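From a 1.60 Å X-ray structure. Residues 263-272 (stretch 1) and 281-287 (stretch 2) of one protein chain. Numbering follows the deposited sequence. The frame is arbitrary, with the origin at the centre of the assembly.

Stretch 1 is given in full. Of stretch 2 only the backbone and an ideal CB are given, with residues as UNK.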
ATOM      1  N   SER A 263      23.493  11.130  27.665  1.00 16.23           N
ATOM      2  CA  SER A 263      22.939   9.892  28.243  1.00 15.09           C
ATOM      3  C   SER A 263      21.597   9.584  27.586  1.00 14.85           C
ATOM      4  O   SER A 263      20.901  10.522  27.143  1.00 15.27           O
ATOM      5  CB  SER A 263      22.808  10.005  29.757  1.00 15.95           C
ATOM      6  OG  SER A 263      22.105  11.178  30.114  1.00 16.80           O
ATOM      7  N   ILE A 264      21.322   8.294  27.487  1.00 13.58           N
ATOM      8  CA  ILE A 264      20.025   7.808  26.987  1.00 13.34           C
ATOM      9  C   ILE A 264      19.348   7.047  28.128  1.00 13.43           C
ATOM     10  O   ILE A 264      20.015   6.296  28.865  1.00 15.07           O
ATOM     11  CB  ILE A 264      20.206   6.959  25.720  1.00 12.46           C
ATOM     12  CG1 ILE A 264      18.851   6.656  25.077  1.00 12.81           C
ATOM     13  CG2 ILE A 264      20.997   5.677  26.035  1.00 13.28           C
ATOM     14  CD1 ILE A 264      18.178   7.846  24.391  1.00 13.14           C
ATOM     15  N   TRP A 265      18.046   7.220  28.251  1.00 13.74           N
ATOM     16  CA  TRP A 265      17.254   6.646  29.378  1.00 14.41           C
ATOM     17  C   TRP A 265      16.060   5.898  28.813  1.00 14.27           C
ATOM     18  O   TRP A 265      15.422   6.427  27.881  1.00 14.06           O
ATOM     19  CB  TRP A 265      16.803   7.793  30.287  1.00 14.76           C
ATOM     20  CG  TRP A 265      17.965   8.585  30.795  1.00 14.73           C
ATOM     21  CD1 TRP A 265      18.589   9.620  30.171  1.00 15.39           C
ATOM     22  CD2 TRP A 265      18.737   8.309  31.983  1.00 17.18           C
ATOM     23  NE1 TRP A 265      19.670  10.054  30.900  1.00 16.09           N
ATOM     24  CE2 TRP A 265      19.785   9.257  32.017  1.00 17.64           C
ATOM     25  CE3 TRP A 265      18.633   7.357  33.012  1.00 17.49           C
ATOM     26  CZ2 TRP A 265      20.727   9.288  33.047  1.00 16.94           C
ATOM     27  CZ3 TRP A 265      19.585   7.373  34.005  1.00 17.64           C
ATOM     28  CH2 TRP A 265      20.604   8.327  34.024  1.00 18.99           C
ATOM     29  N   LEU A 266      15.699   4.775  29.431  1.00 12.65           N
ATOM     30  CA  LEU A 266      14.347   4.213  29.214  1.00 12.40           C
ATOM     31  C   LEU A 266      13.312   5.254  29.616  1.00 12.90           C
ATOM     32  O   LEU A 266      13.448   5.918  30.639  1.00 12.64           O
ATOM     33  CB  LEU A 266      14.163   2.893  29.961  1.00 13.68           C
ATOM     34  CG  LEU A 266      14.796   1.672  29.297  1.00 13.85           C
ATOM     35  CD1 LEU A 266      14.872   0.541  30.320  1.00 14.14           C
ATOM     36  CD2 LEU A 266      13.999   1.211  28.081  1.00 13.99           C
ATOM     37  N   PRO A 267      12.177   5.341  28.885  1.00 11.60           N
ATOM     38  CA  PRO A 267      11.876   4.448  27.752  1.00 11.83           C
ATOM     39  C   PRO A 267      12.449   4.818  26.366  1.00 10.96           C
ATOM     40  O   PRO A 267      12.232   4.085  25.397  1.00 11.98           O
ATOM     41  CB  PRO A 267      10.341   4.546  27.649  1.00 12.37           C
ATOM     42  CG  PRO A 267      10.073   5.996  28.078  1.00 12.55           C
ATOM     43  CD  PRO A 267      11.051   6.233  29.199  1.00 12.40           C
ATOM     44  N   GLY A 268      13.153   5.925  26.281  1.00 11.93           N
ATOM     45  CA  GLY A 268      13.761   6.373  25.016  1.00 11.95           C
ATOM     46  C   GLY A 268      13.855   7.884  24.995  1.00 10.94           C
ATOM     47  O   GLY A 268      13.154   8.576  24.202  1.00 12.42           O
ATOM     48  N   VAL A 269      14.716   8.418  25.854  1.00 12.14           N
ATOM     49  CA  VAL A 269      14.867   9.874  26.014  1.00 11.78           C
ATOM     50  C   VAL A 269      16.348  10.156  26.214  1.00 12.57           C
ATOM     51  O   VAL A 269      17.017   9.534  27.080  1.00 12.28           O
ATOM     52  CB  VAL A 269      13.995  10.498  27.116  1.00 12.84           C
ATOM     53  CG1 VAL A 269      14.103   9.774  28.425  1.00 13.42           C
ATOM     54  CG2 VAL A 269      14.335  11.940  27.330  1.00 13.81           C
ATOM     55  N   LEU A 270      16.843  11.074  25.397  1.00 11.90           N
ATOM     56  CA  LEU A 270      18.250  11.517  25.378  1.00 13.04           C
ATOM     57  C   LEU A 270      18.376  12.808  26.189  1.00 12.44           C
ATOM     58  O   LEU A 270      17.545  13.736  26.075  1.00 14.48           O
ATOM     59  CB  LEU A 270      18.658  11.766  23.926  1.00 13.79           C
ATOM     60  CG  LEU A 270      20.132  12.098  23.669  1.00 14.56           C
ATOM     61  CD1 LEU A 270      20.983  10.836  23.724  1.00 15.00           C
ATOM     62  CD2 LEU A 270      20.311  12.786  22.323  1.00 15.58           C
ATOM     63  N   LYS A 271      19.462  12.900  26.954  1.00 12.95           N
ATOM     64  CA  LYS A 271      19.884  14.128  27.649  1.00 13.25           C
ATOM     65  C   LYS A 271      21.273  14.512  27.164  1.00 14.09           C
ATOM     66  O   LYS A 271      22.188  13.678  27.208  1.00 15.60           O
ATOM     67  CB  LYS A 271      19.880  13.897  29.153  1.00 14.81           C
ATOM     68  CG  LYS A 271      20.367  15.107  29.938  1.00 16.32           C
ATOM     69  CD  LYS A 271      20.390  14.879  31.425  1.00 16.42           C
ATOM     70  CE  LYS A 271      21.091  15.990  32.157  1.00 18.09           C
ATOM     71  NZ  LYS A 271      21.076  15.776  33.621  1.00 21.59           N
ATOM     72  N   VAL A 272      21.390  15.758  26.718  1.00 15.90           N
ATOM     73  CA  VAL A 272      22.702  16.299  26.274  1.00 17.35           C
ATOM     74  C   VAL A 272      22.962  17.580  27.050  1.00 16.63           C
ATOM     75  O   VAL A 272      22.142  18.508  26.992  1.00 18.24           O
ATOM     76  CB  VAL A 272      22.734  16.579  24.767  1.00 17.18           C
ATOM     77  CG1 VAL A 272      24.123  17.064  24.335  1.00 17.67           C
ATOM     78  CG2 VAL A 272      22.269  15.406  23.938  1.00 17.57           C
ATOM     79  N   UNK A 281      20.358  22.692  28.600  1.00 18.55           N
ATOM     80  CA  UNK A 281      20.507  21.275  28.248  1.00 19.21           C
ATOM     81  C   UNK A 281      19.356  20.829  27.354  1.00 15.42           C
ATOM     82  O   UNK A 281      18.359  21.515  27.274  1.00 15.69           O
ATOM     83  CB  UNK A 281      20.567  20.407  29.507  1.00 19.21           C
ATOM     84  N   UNK A 282      19.597  19.763  26.603  1.00 14.62           N
ATOM     85  CA  UNK A 282      18.567  19.267  25.677  1.00 14.29           C
ATOM     86  C   UNK A 282      18.051  17.916  26.174  1.00 13.15           C
ATOM     87  O   UNK A 282      18.859  17.045  26.466  1.00 14.60           O
ATOM     88  CB  UNK A 282      19.120  19.142  24.256  1.00 14.29           C
ATOM     89  N   UNK A 283      16.738  17.772  26.236  1.00 14.16           N
ATOM     90  CA  UNK A 283      16.119  16.460  26.530  1.00 14.19           C
ATOM     91  C   UNK A 283      15.177  16.150  25.374  1.00 13.15           C
ATOM     92  O   UNK A 283      14.295  16.961  25.061  1.00 15.37           O
ATOM     93  CB  UNK A 283      15.375  16.461  27.867  1.00 14.19           C
ATOM     94  N   UNK A 284      15.356  15.009  24.714  1.00 13.19           N
ATOM     95  CA  UNK A 284      14.486  14.715  23.576  1.00 12.05           C
ATOM     96  C   UNK A 284      14.041  13.248  23.657  1.00 11.77           C
ATOM     97  O   UNK A 284      14.840  12.328  23.875  1.00 12.72           O
ATOM     98  CB  UNK A 284      15.200  14.998  22.253  1.00 12.05           C
ATOM     99  N   UNK A 285      12.752  13.069  23.423  1.00 11.87           N
ATOM    100  CA  UNK A 285      12.114  11.744  23.400  1.00 11.68           C
ATOM    101  C   UNK A 285      11.874  11.330  21.947  1.00 12.11           C
ATOM    102  O   UNK A 285      11.550  12.213  21.105  1.00 12.83           O
ATOM    103  CB  UNK A 285      10.800  11.752  24.183  1.00 11.68           C
ATOM    104  N   UNK A 286      11.838  10.031  21.749  1.00 10.71           N
ATOM    105  CA  UNK A 286      11.460   9.362  20.502  1.00 10.91           C
ATOM    106  C   UNK A 286      10.323   8.415  20.838  1.00 11.26           C
ATOM    107  O   UNK A 286      10.550   7.247  21.233  1.00 11.39           O
ATOM    108  CB  UNK A 286      12.638   8.620  19.869  1.00 10.91           C
ATOM    109  N   UNK A 287       9.130   8.927  20.712  1.00 10.41           N
ATOM    110  CA  UNK A 287       7.936   8.238  21.263  1.00 10.96           C
ATOM    111  C   UNK A 287       7.299   7.381  20.176  1.00 10.58           C
ATOM    112  O   UNK A 287       6.840   7.899  19.143  1.00 10.90           O
ATOM    113  CB  UNK A 287       6.919   9.243  21.808  1.00 10.96           C
TER

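Stretch 2 runs antiparallel to the strand 269-272, with the two axes 4.5 Å apart at closest approach. Backbone hydrogen bonds set the register; as in any extended strand, the side chains of 282 to 285 alternate between the face of Leu270 and Val272 and that of Val269 and Lys271.

Position 281 lies at the end of the pairing, its ideal CB 3.5 Å from Val272 O and 5.2 Å from Lys271 CE. The extended aliphatic chain of Lys271 offers a surface for a flexible apolar residue, though a polar one would also be possible. The residue is Met281, whose SD lies 3.9 Å from Lys271 CE.

Position 282 forms a hydrogen-bonded pair with Val272: its N donates to Val272 O and its O accepts from Val272 N, both at 2.9 Å. CA-to-CB points to the face of Leu270 and Val272; a beta-branched, apolar or long polar side chain would suit. Gln282 is found; its end leads away from stretch 1, and its NE2 donates to a side-chain atom of 284.

At 283, opposite Lys271, the CB is 4.7 Å from Val269 CG2. The methylenes of Lys271 favour a large apolar or aromatic group. The residue is Phe283; its CE2 lies 3.8 Å from Lys271 CD, an oblique approach to the ring.

Position 284 pairs with Leu270 through two bonds, Leu270 N to its O (2.8 Å) and its N to Leu270 O (2.9 Å). Beside the leucine, an apolar residue would seem the simplest choice, and nothing in stretch 1 calls for a charge. Glu284 is nevertheless present: OE2 lies 3.9 Å from Leu270 CD2 and accepts a hydrogen bond from the side chain of 286, while Gln282 NE2 donates to Glu284 OE1 (2.9 Å).

Position 285 faces Val269, with CA atoms 4.2 Å apart and the ideal CB 4.5 Å from Val269 CB. A broad apolar or aromatic side chain could cover the valine. Trp285 does so: Val269 CB stands 3.4 Å from the centroid of its five-membered ring, almost on the ring normal, in a CH-pi contact.

At 286, N donates to Gly268 O (3.1 Å), and CA-to-CB points sideways. A long side chain could still return to Ile264 and Leu270, so an aromatic fits well. Tyr286 brings its OH to 3.4 Å from Leu270 CB and donates from OH to Glu284 OE2 (2.6 Å); Ile264 CD1 sits at the ring edge.

Position 287 meets nothing of stretch 1 and is little constrained by it; Val287 occupies it.

Stretch 2 281-287: MQFEWYV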
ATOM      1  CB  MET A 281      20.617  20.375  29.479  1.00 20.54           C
ATOM      2  CG  MET A 281      19.594  20.582  30.506  1.00 21.44           C
ATOM      3  SD  MET A 281      20.114  19.754  32.081  1.00 26.28           S
ATOM      4  CE  MET A 281      21.211  20.975  32.803  1.00 30.74           C
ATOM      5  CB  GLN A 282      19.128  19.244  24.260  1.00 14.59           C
ATOM      6  CG  GLN A 282      18.132  18.775  23.225  1.00 14.96           C
ATOM      7  CD  GLN A 282      18.403  19.242  21.808  1.00 18.40           C
ATOM      8  OE1 GLN A 282      19.135  20.213  21.602  1.00 19.19           O
ATOM      9  NE2 GLN A 282      17.820  18.561  20.818  1.00 18.07           N
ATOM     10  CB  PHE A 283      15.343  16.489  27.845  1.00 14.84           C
ATOM     11  CG  PHE A 283      15.979  17.128  29.061  1.00 15.33           C
ATOM     12  CD1 PHE A 283      15.805  18.486  29.328  1.00 16.23           C
ATOM     13  CD2 PHE A 283      16.703  16.370  29.975  1.00 14.75           C
ATOM     14  CE1 PHE A 283      16.329  19.055  30.486  1.00 16.49           C
ATOM     15  CE2 PHE A 283      17.203  16.946  31.137  1.00 15.95           C
ATOM     16  CZ  PHE A 283      16.985  18.275  31.402  1.00 16.45           C
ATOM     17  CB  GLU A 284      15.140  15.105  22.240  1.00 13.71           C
ATOM     18  CG  GLU A 284      16.409  14.392  21.954  1.00 14.15           C
ATOM     19  CD  GLU A 284      16.972  14.766  20.570  1.00 15.50           C
ATOM     20  OE1 GLU A 284      16.797  15.959  20.203  1.00 16.18           O
ATOM     21  OE2 GLU A 284      17.464  13.891  19.870  1.00 15.45           O
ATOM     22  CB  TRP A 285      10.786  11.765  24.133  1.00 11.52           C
ATOM     23  CG  TRP A 285      10.835  11.757  25.632  1.00 10.89           C
ATOM     24  CD1 TRP A 285      10.507  10.676  26.384  1.00 11.39           C
ATOM     25  CD2 TRP A 285      11.131  12.820  26.565  1.00 12.03           C
ATOM     26  NE1 TRP A 285      10.538  10.980  27.718  1.00 11.85           N
ATOM     27  CE2 TRP A 285      10.937  12.284  27.860  1.00 11.95           C
ATOM     28  CE3 TRP A 285      11.520  14.159  26.440  1.00 11.50           C
ATOM     29  CZ2 TRP A 285      11.133  13.042  29.012  1.00 13.86           C
ATOM     30  CZ3 TRP A 285      11.686  14.910  27.597  1.00 12.48           C
ATOM     31  CH2 TRP A 285      11.501  14.339  28.851  1.00 13.44           C
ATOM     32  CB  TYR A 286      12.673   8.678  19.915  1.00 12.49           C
ATOM     33  CG  TYR A 286      13.956   9.443  20.078  1.00 12.22           C
ATOM     34  CD1 TYR A 286      14.306  10.499  19.230  1.00 12.39           C
ATOM     35  CD2 TYR A 286      14.794   9.165  21.141  1.00 12.15           C
ATOM     36  CE1 TYR A 286      15.502  11.177  19.409  1.00 12.53           C
ATOM     37  CE2 TYR A 286      15.978   9.854  21.335  1.00 12.40           C
ATOM     38  CZ  TYR A 286      16.338  10.865  20.465  1.00 12.37           C
ATOM     39  OH  TYR A 286      17.557  11.468  20.768  1.00 13.56           O
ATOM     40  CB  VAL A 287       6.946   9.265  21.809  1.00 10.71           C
ATOM     41  CG1 VAL A 287       5.732   8.566  22.372  1.00 11.46           C
ATOM     42  CG2 VAL A 287       7.626  10.150  22.831  1.00 12.02           C
TER
HETATM   43  O   HOH W   1      10.488   5.553  23.478  1.00 21.93           O
HETATM   44  O   HOH W   2      10.308   7.821  24.439  1.00 17.49           O
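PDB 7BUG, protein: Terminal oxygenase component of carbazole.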